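Local coordinates for protein endonuclease 2 (Arabidopsis thaliana, PDB 4CXP) that cleaves RNA and single-stranded DNA, and less readily double-stranded DNA, into products ending in a 5'-phosphate, using a cluster of three divalent metal ions, at residues K26-E31 against N110-L115; C41-R46 against A114-S119; G138-E143 against K150-H155; V144-R149 against S159-T164. All coordinates share one frame; numbering follows the deposited sequence. Where two conformers were deposited one is given.

Contact 1: residues K26-E31 against N110-L115; sequences KELLPE and NLTEAL. With NAG (2-acetamido-2-deoxy-beta-D-glucopyranose), chain C.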
# COMPACT_ATOMS: atom_id res chain seq x y z
N LYS A 26 0.13 -10.27 -17.96
CA LYS A 26 1.23 -10.92 -18.67
C LYS A 26 1.64 -10.11 -19.91
O LYS A 26 2.83 -9.97 -20.20
CB LYS A 26 0.88 -12.37 -19.03
CG LYS A 26 0.77 -13.34 -17.83
CD LYS A 26 2.03 -13.55 -16.99
CE LYS A 26 1.77 -14.55 -15.86
NZ LYS A 26 2.97 -14.90 -15.05
N GLU A 27 0.66 -9.56 -20.62
CA GLU A 27 0.93 -8.79 -21.83
C GLU A 27 1.58 -7.43 -21.54
O GLU A 27 2.42 -6.97 -22.31
CB GLU A 27 -0.37 -8.58 -22.62
CG GLU A 27 -0.89 -9.88 -23.21
CD GLU A 27 -2.33 -9.82 -23.70
OE1 GLU A 27 -3.05 -8.85 -23.40
OE2 GLU A 27 -2.76 -10.78 -24.38
N LEU A 28 1.20 -6.79 -20.45
CA LEU A 28 1.70 -5.46 -20.11
C LEU A 28 3.06 -5.47 -19.42
O LEU A 28 3.78 -4.47 -19.48
CB LEU A 28 0.67 -4.72 -19.26
CG LEU A 28 -0.53 -4.20 -20.03
CD1 LEU A 28 -1.63 -3.75 -19.08
CD2 LEU A 28 -0.12 -3.06 -20.94
N LEU A 29 3.42 -6.55 -18.76
CA LEU A 29 4.71 -6.59 -18.10
C LEU A 29 5.84 -6.71 -19.12
O LEU A 29 5.72 -7.41 -20.11
CB LEU A 29 4.81 -7.76 -17.14
CG LEU A 29 4.01 -7.69 -15.85
CD1 LEU A 29 4.02 -9.04 -15.12
CD2 LEU A 29 4.55 -6.61 -14.94
N PRO A 30 6.98 -6.05 -18.86
CA PRO A 30 8.12 -6.27 -19.76
C PRO A 30 8.70 -7.65 -19.60
O PRO A 30 8.55 -8.28 -18.56
CB PRO A 30 9.13 -5.23 -19.32
CG PRO A 30 8.83 -5.02 -17.89
CD PRO A 30 7.33 -5.19 -17.73
N GLU A 31 9.39 -8.11 -20.64
CA GLU A 31 9.99 -9.44 -20.66
C GLU A 31 10.88 -9.67 -19.45
O GLU A 31 10.87 -10.76 -18.88
CB GLU A 31 10.81 -9.65 -21.94
N ASN A 110 1.19 5.29 -21.52
CA ASN A 110 1.92 4.05 -21.44
C ASN A 110 1.24 3.18 -20.39
O ASN A 110 1.25 3.50 -19.19
CB ASN A 110 3.36 4.38 -21.09
CG ASN A 110 4.24 3.17 -20.95
OD1 ASN A 110 3.81 2.10 -20.51
ND2 ASN A 110 5.52 3.33 -21.31
N LEU A 111 0.60 2.12 -20.83
CA LEU A 111 -0.20 1.30 -19.93
C LEU A 111 0.62 0.33 -19.11
O LEU A 111 0.14 -0.16 -18.09
CB LEU A 111 -1.34 0.61 -20.68
CG LEU A 111 -2.35 1.58 -21.33
CD1 LEU A 111 -3.53 0.83 -21.92
CD2 LEU A 111 -2.86 2.65 -20.37
N THR A 112 1.87 0.07 -19.50
CA THR A 112 2.78 -0.63 -18.61
C THR A 112 3.05 0.24 -17.37
O THR A 112 2.94 -0.23 -16.24
CB THR A 112 4.09 -1.01 -19.30
OG1 THR A 112 3.78 -1.93 -20.35
CG2 THR A 112 5.09 -1.60 -18.33
N GLU A 113 3.37 1.51 -17.58
CA GLU A 113 3.50 2.42 -16.45
C GLU A 113 2.21 2.48 -15.65
O GLU A 113 2.25 2.47 -14.43
CB GLU A 113 3.92 3.83 -16.89
CG GLU A 113 5.34 3.88 -17.42
CD GLU A 113 5.90 5.28 -17.64
OE1 GLU A 113 5.15 6.28 -17.55
OE2 GLU A 113 7.12 5.36 -17.90
N ALA A 114 1.05 2.54 -16.30
CA ALA A 114 -0.19 2.64 -15.55
C ALA A 114 -0.37 1.41 -14.64
O ALA A 114 -0.79 1.56 -13.49
CB ALA A 114 -1.39 2.79 -16.46
N LEU A 115 -0.06 0.22 -15.15
CA LEU A 115 -0.15 -0.99 -14.34
C LEU A 115 0.79 -0.92 -13.14
O LEU A 115 0.41 -1.27 -12.02
CB LEU A 115 0.17 -2.22 -15.21
CG LEU A 115 0.22 -3.54 -14.44
CD1 LEU A 115 -1.12 -3.89 -13.77
CD2 LEU A 115 0.68 -4.65 -15.38
C1 NAG C . 6.50 2.28 -21.15
C2 NAG C . 7.53 2.24 -22.26
C3 NAG C . 8.67 1.30 -21.89
C4 NAG C . 9.27 1.69 -20.54
C5 NAG C . 8.15 1.71 -19.49
C6 NAG C . 8.64 2.15 -18.12
C7 NAG C . 6.77 2.72 -24.59
C8 NAG C . 7.38 4.08 -24.54
N2 NAG C . 6.87 1.91 -23.53
O3 NAG C . 9.65 1.29 -22.91
O4 NAG C . 10.19 0.68 -20.17
O5 NAG C . 7.15 2.59 -19.91
O6 NAG C . 9.03 3.50 -18.13
O7 NAG C . 6.21 2.36 -25.65
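Leu-28, the last residue of helix 19-28, and Leu-29 and Pro-30 after it lie against the first turn of helix 111-124. At the head of that turn Asn-110 is the N-cap: its OD1 accepts from Glu-113 N at 3.0 Å, the donor standing above the carbonyl plane, while its ND2 carries an N-linked N-acetylglucosamine. Leu-111 follows, its CB 3.9 Å from the CD2 methyl of Leu-28. Thr-112 makes the hydrogen bond between the segments, OG1 donating to Leu-28 O over 2.7 Å, in the carbonyl plane and on a lone pair. With OG1 anti to its carbonyl carbon (chi1 -64°), the hydroxyl faces Leu-28 O and the other branch, CG2, lies 4.3 Å from Pro-30 CD. Glu-113 turns to the sugar instead; its OE2 accepts from NAG O6 at 2.7 Å and also bonds Tyr-51. One turn on from Leu-111, Leu-115 sets CD2 3.9 Å from Leu-28 CB, where Leu-258 and Phe-262 of helix 233-262 close in. The arrangement is an N-capped helix start that doubles as an N-glycosylation sequon, Asn-Leu-Thr, with the threonine hydroxyl donating to a carbonyl at the end of a neighbouring helix.

Contact 2: residues C41-R46 against A114-S119; sequences CLWADR and ALLFVS. With ZN (zinc ion), chain E; SO4 (sulfate ion), chain K.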
# COMPACT_ATOMS: atom_id res chain seq x y z
N CYS A 41 6.98 -4.11 -8.42
CA CYS A 41 6.04 -3.33 -7.59
C CYS A 41 6.71 -2.23 -6.76
O CYS A 41 6.00 -1.50 -6.10
CB CYS A 41 5.09 -4.22 -6.76
SG CYS A 41 3.77 -4.86 -7.82
N LEU A 42 8.03 -2.05 -6.90
CA LEU A 42 8.75 -0.88 -6.38
C LEU A 42 9.19 0.09 -7.48
O LEU A 42 9.78 1.13 -7.19
CB LEU A 42 9.95 -1.28 -5.51
CG LEU A 42 10.16 -0.53 -4.20
CD1 LEU A 42 9.01 -0.65 -3.23
CD2 LEU A 42 11.44 -1.02 -3.55
N TRP A 43 8.87 -0.21 -8.74
CA TRP A 43 9.27 0.66 -9.84
C TRP A 43 8.83 2.09 -9.60
O TRP A 43 9.59 3.02 -9.83
CB TRP A 43 8.70 0.14 -11.17
CG TRP A 43 8.91 1.06 -12.31
CD1 TRP A 43 10.01 1.14 -13.12
CD2 TRP A 43 8.00 2.06 -12.78
NE1 TRP A 43 9.84 2.12 -14.05
CE2 TRP A 43 8.61 2.70 -13.87
CE3 TRP A 43 6.72 2.46 -12.40
CZ2 TRP A 43 8.01 3.73 -14.57
CZ3 TRP A 43 6.12 3.51 -13.07
CH2 TRP A 43 6.76 4.12 -14.16
N ALA A 44 7.62 2.30 -9.09
CA ALA A 44 7.16 3.66 -8.91
C ALA A 44 8.06 4.45 -7.96
O ALA A 44 8.28 5.64 -8.13
CB ALA A 44 5.73 3.70 -8.42
N ASP A 45 8.58 3.79 -6.93
CA ASP A 45 9.49 4.49 -6.03
C ASP A 45 10.78 4.92 -6.74
O ASP A 45 11.36 5.94 -6.37
CB ASP A 45 9.85 3.64 -4.81
CG ASP A 45 8.86 3.71 -3.70
OD1 ASP A 45 7.91 4.50 -3.72
OD2 ASP A 45 9.07 2.91 -2.76
N ARG A 46 11.18 4.19 -7.77
CA ARG A 46 12.41 4.45 -8.51
C ARG A 46 12.27 5.51 -9.59
O ARG A 46 13.24 5.80 -10.27
CB ARG A 46 12.95 3.16 -9.11
CG ARG A 46 13.44 2.17 -8.07
CD ARG A 46 14.26 1.07 -8.71
NE ARG A 46 13.46 0.23 -9.59
CZ ARG A 46 13.48 0.29 -10.92
NH1 ARG A 46 14.27 1.15 -11.57
NH2 ARG A 46 12.70 -0.54 -11.60
N ALA A 114 1.05 2.54 -16.30
CA ALA A 114 -0.19 2.64 -15.55
C ALA A 114 -0.37 1.41 -14.64
O ALA A 114 -0.79 1.56 -13.49
CB ALA A 114 -1.39 2.79 -16.46
N LEU A 115 -0.06 0.22 -15.15
CA LEU A 115 -0.15 -0.99 -14.34
C LEU A 115 0.79 -0.92 -13.14
O LEU A 115 0.41 -1.27 -12.02
CB LEU A 115 0.17 -2.22 -15.21
CG LEU A 115 0.22 -3.54 -14.44
CD1 LEU A 115 -1.12 -3.89 -13.77
CD2 LEU A 115 0.68 -4.65 -15.38
N LEU A 116 2.02 -0.50 -13.37
CA LEU A 116 3.00 -0.45 -12.30
C LEU A 116 2.67 0.61 -11.27
O LEU A 116 2.88 0.41 -10.07
CB LEU A 116 4.41 -0.26 -12.88
CG LEU A 116 4.88 -1.36 -13.84
CD1 LEU A 116 6.30 -1.08 -14.28
CD2 LEU A 116 4.78 -2.76 -13.21
N PHE A 117 2.14 1.74 -11.72
CA PHE A 117 1.69 2.77 -10.81
C PHE A 117 0.48 2.30 -9.99
O PHE A 117 0.47 2.45 -8.78
CB PHE A 117 1.33 4.06 -11.56
CG PHE A 117 2.49 4.95 -11.92
CD1 PHE A 117 3.40 5.37 -10.96
CD2 PHE A 117 2.63 5.44 -13.22
CE1 PHE A 117 4.42 6.25 -11.28
CE2 PHE A 117 3.64 6.32 -13.54
CZ PHE A 117 4.54 6.73 -12.58
N VAL A 118 -0.54 1.74 -10.63
CA VAL A 118 -1.68 1.38 -9.85
C VAL A 118 -1.33 0.26 -8.85
O VAL A 118 -1.85 0.26 -7.73
CB VAL A 118 -2.88 1.10 -10.77
CG1 VAL A 118 -2.84 -0.31 -11.31
CG2 VAL A 118 -4.16 1.39 -10.04
N SER A 119 -0.44 -0.65 -9.22
CA SER A 119 -0.05 -1.73 -8.34
C SER A 119 0.67 -1.18 -7.11
O SER A 119 0.38 -1.56 -5.98
CB SER A 119 0.82 -2.73 -9.09
OG SER A 119 0.06 -3.35 -10.13
ZN ZN E . 5.72 4.59 -2.74
S SO4 K . 13.44 1.96 -15.37
O1 SO4 K . 13.39 2.29 -13.94
O2 SO4 K . 14.38 2.89 -16.03
O3 SO4 K . 12.11 2.09 -15.98
O4 SO4 K . 13.93 0.57 -15.55
O HOH W 1 5.62 0.06 -9.30
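Trp-43 holds CG anti to its backbone N (chi1 173°) and Phe-117 holds CG anti to its carbonyl carbon (chi1 -82°), which starts the indole and the phenyl ring toward each other. They meet edge-to-face with planes 66° apart: CZ3 of Trp-43 stands 3.5 Å above the Phe-117 ring plane, over its centre. Leu-116 crosses the indole at about a right angle. Its CD1 methyl makes a CH-pi contact over one face, 4.2 Å from the centroid of the five-membered ring, and its CB touches Trp-43 CE3 at 3.6 Å. Ala-44 adds its CB obliquely to the Phe-117 ring, 3.8 Å from CD1. No direct hydrogen bond joins the segments; a water bridges them, accepting from Ala-44 N at 3.0 Å and donating to Leu-116 O at 2.9 Å. At the indole edge NE1 of Trp-43 donates to a sulfate oxygen, and Arg-46 NH1 grips another oxygen of the same ion. Beyond Ala-44, Asp-45 binds a zinc ion through OD1 at 2.4 Å, together with His-58, His-120 and Asp-124. The carbonyl of Cys-41, a residue disulfide-linked to Cys-10, accepts from ND1 of His-120, a second-shell hydrogen bond that would help to orient this metal-binding ring. The apolar grip on Trp-43 and Ala-44, with the water bridge, therefore ties the segment bearing Asp-45 to the helix that supplies His-120 and Asp-124. This is consistent with a part in setting the geometry of the metal site, where Asp-45 is probably important for catalysis.

Contact 3: residues G138-E143 against K150-H155; sequences GGNTIE and KANLHH. With ZN (zinc ion), chain F; SO4 (sulfate ion), chain J.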
# COMPACT_ATOMS: atom_id res chain seq x y z
N GLY A 138 3.93 12.48 7.73
CA GLY A 138 3.53 11.09 7.76
C GLY A 138 4.35 10.24 8.71
O GLY A 138 4.62 9.07 8.44
N GLY A 139 4.76 10.83 9.83
CA GLY A 139 5.59 10.17 10.79
C GLY A 139 7.07 10.17 10.51
O GLY A 139 7.84 9.70 11.32
N ASN A 140 7.49 10.73 9.38
CA ASN A 140 8.90 10.80 9.05
C ASN A 140 9.71 11.63 10.03
O ASN A 140 10.89 11.36 10.21
CB ASN A 140 9.12 11.31 7.64
CG ASN A 140 9.00 10.23 6.61
OD1 ASN A 140 9.90 9.40 6.47
ND2 ASN A 140 7.88 10.21 5.90
N THR A 141 9.08 12.61 10.69
CA THR A 141 9.82 13.47 11.62
C THR A 141 9.76 12.96 13.06
O THR A 141 10.29 13.62 13.94
CB THR A 141 9.30 14.92 11.57
OG1 THR A 141 7.99 14.96 12.11
CG2 THR A 141 9.32 15.48 10.16
N ILE A 142 9.11 11.82 13.30
CA ILE A 142 9.02 11.25 14.63
C ILE A 142 10.17 10.25 14.78
O ILE A 142 10.15 9.15 14.22
CB ILE A 142 7.66 10.58 14.88
CG1 ILE A 142 6.53 11.58 14.66
CG2 ILE A 142 7.63 9.94 16.27
CD1 ILE A 142 5.16 10.96 14.77
N GLU A 143 11.20 10.68 15.49
CA GLU A 143 12.44 9.91 15.62
C GLU A 143 12.41 9.12 16.92
O GLU A 143 12.26 9.70 18.01
CB GLU A 143 13.64 10.86 15.58
CG GLU A 143 13.91 11.46 14.20
CD GLU A 143 14.44 10.45 13.16
OE1 GLU A 143 14.69 9.26 13.48
OE2 GLU A 143 14.62 10.85 12.00
N LYS A 150 18.25 3.58 15.76
CA LYS A 150 17.46 4.75 15.40
C LYS A 150 16.58 4.46 14.19
O LYS A 150 17.01 3.84 13.24
CB LYS A 150 18.38 5.93 15.08
CG LYS A 150 19.15 6.47 16.27
CD LYS A 150 20.05 7.64 15.90
N ALA A 151 15.34 4.93 14.25
CA ALA A 151 14.43 4.84 13.13
C ALA A 151 13.36 5.89 13.28
O ALA A 151 13.01 6.25 14.39
CB ALA A 151 13.77 3.47 13.05
N ASN A 152 12.80 6.34 12.18
CA ASN A 152 11.61 7.16 12.27
C ASN A 152 10.35 6.30 12.15
O ASN A 152 10.38 5.18 11.65
CB ASN A 152 11.63 8.33 11.28
CG ASN A 152 11.45 7.89 9.85
OD1 ASN A 152 10.39 7.42 9.47
ND2 ASN A 152 12.48 8.06 9.04
N LEU A 153 9.24 6.84 12.64
CA LEU A 153 8.03 6.05 12.75
C LEU A 153 7.51 5.63 11.37
O LEU A 153 6.99 4.53 11.20
CB LEU A 153 6.96 6.82 13.52
CG LEU A 153 5.71 6.02 13.85
CD1 LEU A 153 6.01 4.84 14.76
CD2 LEU A 153 4.66 6.94 14.46
N HIS A 154 7.63 6.51 10.38
CA HIS A 154 7.21 6.15 9.04
C HIS A 154 7.95 4.91 8.53
O HIS A 154 7.34 3.98 7.99
CB HIS A 154 7.39 7.34 8.08
CG HIS A 154 6.81 7.06 6.74
ND1 HIS A 154 5.58 7.52 6.35
CD2 HIS A 154 7.26 6.30 5.72
CE1 HIS A 154 5.31 7.06 5.14
NE2 HIS A 154 6.31 6.30 4.74
N HIS A 155 9.26 4.91 8.71
CA HIS A 155 10.09 3.81 8.27
C HIS A 155 9.75 2.52 9.00
O HIS A 155 9.82 1.43 8.43
CB HIS A 155 11.57 4.18 8.44
CG HIS A 155 12.51 3.22 7.76
ND1 HIS A 155 13.04 2.11 8.37
CD2 HIS A 155 12.99 3.22 6.50
CE1 HIS A 155 13.84 1.48 7.52
NE2 HIS A 155 13.82 2.14 6.38
ZN ZN F . 6.54 5.17 2.91
S SO4 J . 22.18 3.61 15.24
O1 SO4 J . 22.79 4.94 15.30
O2 SO4 J . 23.16 2.60 15.62
O3 SO4 J . 21.70 3.33 13.87
O4 SO4 J . 21.03 3.57 16.14
O HOH W 2 11.24 7.04 6.11
O HOH W 3 14.96 9.25 9.98
O HOH W 4 7.65 6.77 2.16
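His-154 is gripped by Gly-138 and Asn-140. Its ND1 donates to Gly-138 O over 2.8 Å, and that oxygen lies in the plane of the imidazole, although the bond is tilted from the carbonyl's own plane. Over one face of the ring comes ND2 of Asn-140, 3.3 Å above the plane and offset toward the rim, with amide and ring only 20° apart; the hydrogen bond of this ND2 goes to Lys-137 O. Held at ND1, the ring presents NE2 to a zinc ion at 2.2 Å, which His-130, Asp-158 and a water also bind. Asn-152, before it in the chain, joins strand 149-152 to helix 153-169. It pairs with Glu-143 as an antiparallel non-hydrogen-bonded pair at the open end of a beta-hairpin, and as N-cap its OD1 accepts from His-155 N at 2.9 Å. Its CG lies between the backbone N and the carbonyl carbon (chi1 71°), and its CB rests on Asn-140 O at 3.3 Å. A water accepts from Asn-152 ND2 at 2.9 Å and donates to Glu-143 OE2 at 2.6 Å, bridging the two side chains, whose carboxylate and amide planes are nearly perpendicular. Leu-153 bonds through its backbone: its N donates to Ile-142 O over 2.9 Å, nearly along the C=O axis, and its side chain lies beside that of Ile-142, pointing the same way. Gly-139 opens a type I turn that ends at Ile-142, with backbone angles at which a CB would jam against Gly-138 O, and its carbonyl takes a weak bond from His-154 N.

Contact 4: residues V144-R149 against S159-T164; sequences VHWYTR and SNIIET. With SO4 (sulfate ion), chain J.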
# COMPACT_ATOMS: atom_id res chain seq x y z
N VAL A 144 12.51 7.80 16.78
CA VAL A 144 12.41 6.85 17.88
C VAL A 144 13.54 5.84 17.72
O VAL A 144 14.47 6.05 16.94
CB VAL A 144 11.00 6.19 17.93
CG1 VAL A 144 9.95 7.24 18.22
CG2 VAL A 144 10.67 5.46 16.63
N HIS A 145 13.48 4.76 18.48
CA HIS A 145 14.33 3.60 18.25
C HIS A 145 13.44 2.42 17.94
O HIS A 145 12.38 2.25 18.55
CB HIS A 145 15.21 3.28 19.47
CG HIS A 145 16.47 4.11 19.57
ND1 HIS A 145 16.46 5.45 19.89
CD2 HIS A 145 17.77 3.80 19.37
CE1 HIS A 145 17.69 5.93 19.90
NE2 HIS A 145 18.51 4.94 19.59
N TRP A 146 13.86 1.61 16.97
CA TRP A 146 13.29 0.29 16.71
C TRP A 146 14.26 -0.70 17.33
O TRP A 146 15.38 -0.86 16.86
CB TRP A 146 13.14 0.04 15.20
CG TRP A 146 12.50 -1.27 14.91
CD1 TRP A 146 13.07 -2.36 14.34
CD2 TRP A 146 11.15 -1.63 15.20
NE1 TRP A 146 12.16 -3.38 14.25
CE2 TRP A 146 10.97 -2.96 14.77
CE3 TRP A 146 10.07 -0.97 15.80
CZ2 TRP A 146 9.77 -3.62 14.91
CZ3 TRP A 146 8.87 -1.64 15.93
CH2 TRP A 146 8.74 -2.95 15.49
N TYR A 147 13.85 -1.30 18.45
CA TYR A 147 14.79 -2.06 19.28
C TYR A 147 15.99 -1.16 19.56
O TYR A 147 15.80 -0.07 20.09
CB TYR A 147 15.08 -3.44 18.69
CG TYR A 147 13.84 -4.33 18.68
CD1 TYR A 147 12.93 -4.28 17.64
CD2 TYR A 147 13.58 -5.20 19.72
CE1 TYR A 147 11.78 -5.07 17.64
CE2 TYR A 147 12.45 -5.99 19.73
CZ TYR A 147 11.55 -5.93 18.68
OH TYR A 147 10.42 -6.71 18.64
N THR A 148 17.20 -1.57 19.22
CA THR A 148 18.38 -0.79 19.61
C THR A 148 18.80 0.28 18.60
O THR A 148 19.76 1.00 18.86
CB THR A 148 19.60 -1.67 19.86
OG1 THR A 148 20.08 -2.15 18.61
CG2 THR A 148 19.29 -2.80 20.81
N ARG A 149 18.11 0.40 17.47
CA ARG A 149 18.58 1.26 16.39
C ARG A 149 17.67 2.45 16.16
O ARG A 149 16.46 2.36 16.29
CB ARG A 149 18.67 0.47 15.10
CG ARG A 149 19.63 -0.70 15.16
CD ARG A 149 21.06 -0.23 15.38
NE ARG A 149 21.94 -1.36 15.42
CZ ARG A 149 23.26 -1.29 15.61
NH1 ARG A 149 23.86 -0.11 15.75
NH2 ARG A 149 23.98 -2.41 15.64
N SER A 159 8.83 -0.56 6.69
CA SER A 159 9.86 -1.58 6.62
C SER A 159 10.14 -2.34 7.90
O SER A 159 10.26 -3.57 7.88
CB SER A 159 11.17 -0.95 6.13
OG SER A 159 11.04 -0.50 4.80
N ASN A 160 10.37 -1.67 9.03
CA ASN A 160 10.96 -2.40 10.17
C ASN A 160 10.07 -3.48 10.73
O ASN A 160 10.57 -4.57 11.05
CB ASN A 160 11.40 -1.49 11.31
CG ASN A 160 12.48 -0.52 10.91
OD1 ASN A 160 13.69 -0.83 10.93
ND2 ASN A 160 12.07 0.65 10.56
N ILE A 161 8.78 -3.22 10.90
CA ILE A 161 7.89 -4.25 11.42
C ILE A 161 7.95 -5.50 10.52
O ILE A 161 8.13 -6.62 11.00
CB ILE A 161 6.44 -3.76 11.59
CG1 ILE A 161 6.36 -2.65 12.65
CG2 ILE A 161 5.54 -4.92 11.93
CD1 ILE A 161 5.05 -1.90 12.61
N ILE A 162 7.79 -5.29 9.22
CA ILE A 162 7.77 -6.42 8.30
C ILE A 162 9.12 -7.16 8.30
O ILE A 162 9.15 -8.39 8.34
CB ILE A 162 7.39 -5.95 6.88
CG1 ILE A 162 5.95 -5.46 6.86
CG2 ILE A 162 7.58 -7.08 5.87
CD1 ILE A 162 5.60 -4.69 5.60
N GLU A 163 10.21 -6.42 8.26
CA GLU A 163 11.53 -7.04 8.23
C GLU A 163 11.80 -7.85 9.49
O GLU A 163 12.39 -8.93 9.43
CB GLU A 163 12.61 -5.97 8.07
CG GLU A 163 12.73 -5.36 6.70
CD GLU A 163 13.59 -4.08 6.70
OE1 GLU A 163 13.94 -3.56 7.79
OE2 GLU A 163 13.88 -3.57 5.62
N THR A 164 11.42 -7.32 10.64
CA THR A 164 11.64 -8.02 11.89
C THR A 164 10.78 -9.27 11.95
O THR A 164 11.23 -10.32 12.41
CB THR A 164 11.39 -7.07 13.07
OG1 THR A 164 12.27 -5.95 12.96
CG2 THR A 164 11.60 -7.76 14.39
S SO4 J . 22.18 3.61 15.24
O1 SO4 J . 22.79 4.94 15.30
O2 SO4 J . 23.16 2.60 15.62
O3 SO4 J . 21.70 3.33 13.87
O4 SO4 J . 21.03 3.57 16.14
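Trp-146 donates from NE1 to Thr-164 OG1 over 2.9 Å, almost straight at 166° and with the hydroxyl close to the indole plane. Asn-160 lays its CB over one face of the same ring, 3.5 Å from the centroid of the five-membered ring, a CH-pi contact made as the two side chains slide past each other in opposite directions. Farther along the indole, CH2 meets CG1 of Ile-161 at 3.7 Å. The CB of Trp-146 points toward the helix, and CG, anti to the backbone N (chi1 -177°), carries the indole on. In the next shell, Thr-164 OG1 donates a hydrogen bond to Asn-160 O at 2.9 Å, a carbonyl that Thr-164 N reaches from the opposite face; the hydroxyl thus accepts from the indole and donates within the helix. The other indole face takes CD1 of Tyr-147, 3.6 Å above the plane, and the Tyr-147 hydroxyl is tied to Asp-233. Phe-236 of helix 233-262 touches both aromatic residues. Trp-146 and Arg-149 bond each other's backbone both ways around a type II' turn, and Arg-149 NH1 holds a sulfate oxygen at 2.8 Å. Strand 144-146 and helix segment 159-164 run nearly parallel, 17° apart with axes 10.9 Å from each other. This is a beta-hairpin with a two-residue type II' turn, packed by a tryptophan onto the following helix, within the substrate-binding region of the S1/P1 nuclease fold.

The contacts form two pairs along the chain. Contacts 1 and 2 share helix 111-124, with centres about 10 Å apart, and touch where Glu-113 CG packs on Trp-43 CH2. Contacts 3 and 4 come later, their segments alternating in sequence; with centres about 11 Å apart, they share helix 153-169 and the neighbouring strands 143-146 and 149-152. Contact 1 lies on the opposite side of the chain's centre from contacts 3 and 4, its centre about 33 and 34 Å from theirs. Contacts 2 and 3, with centres about 23 Å apart and nearest atoms about 9 Å apart, each hold a zinc ligand, Asp-45 and His-154, so separate parts of this largely helical fold converge on the metal cluster.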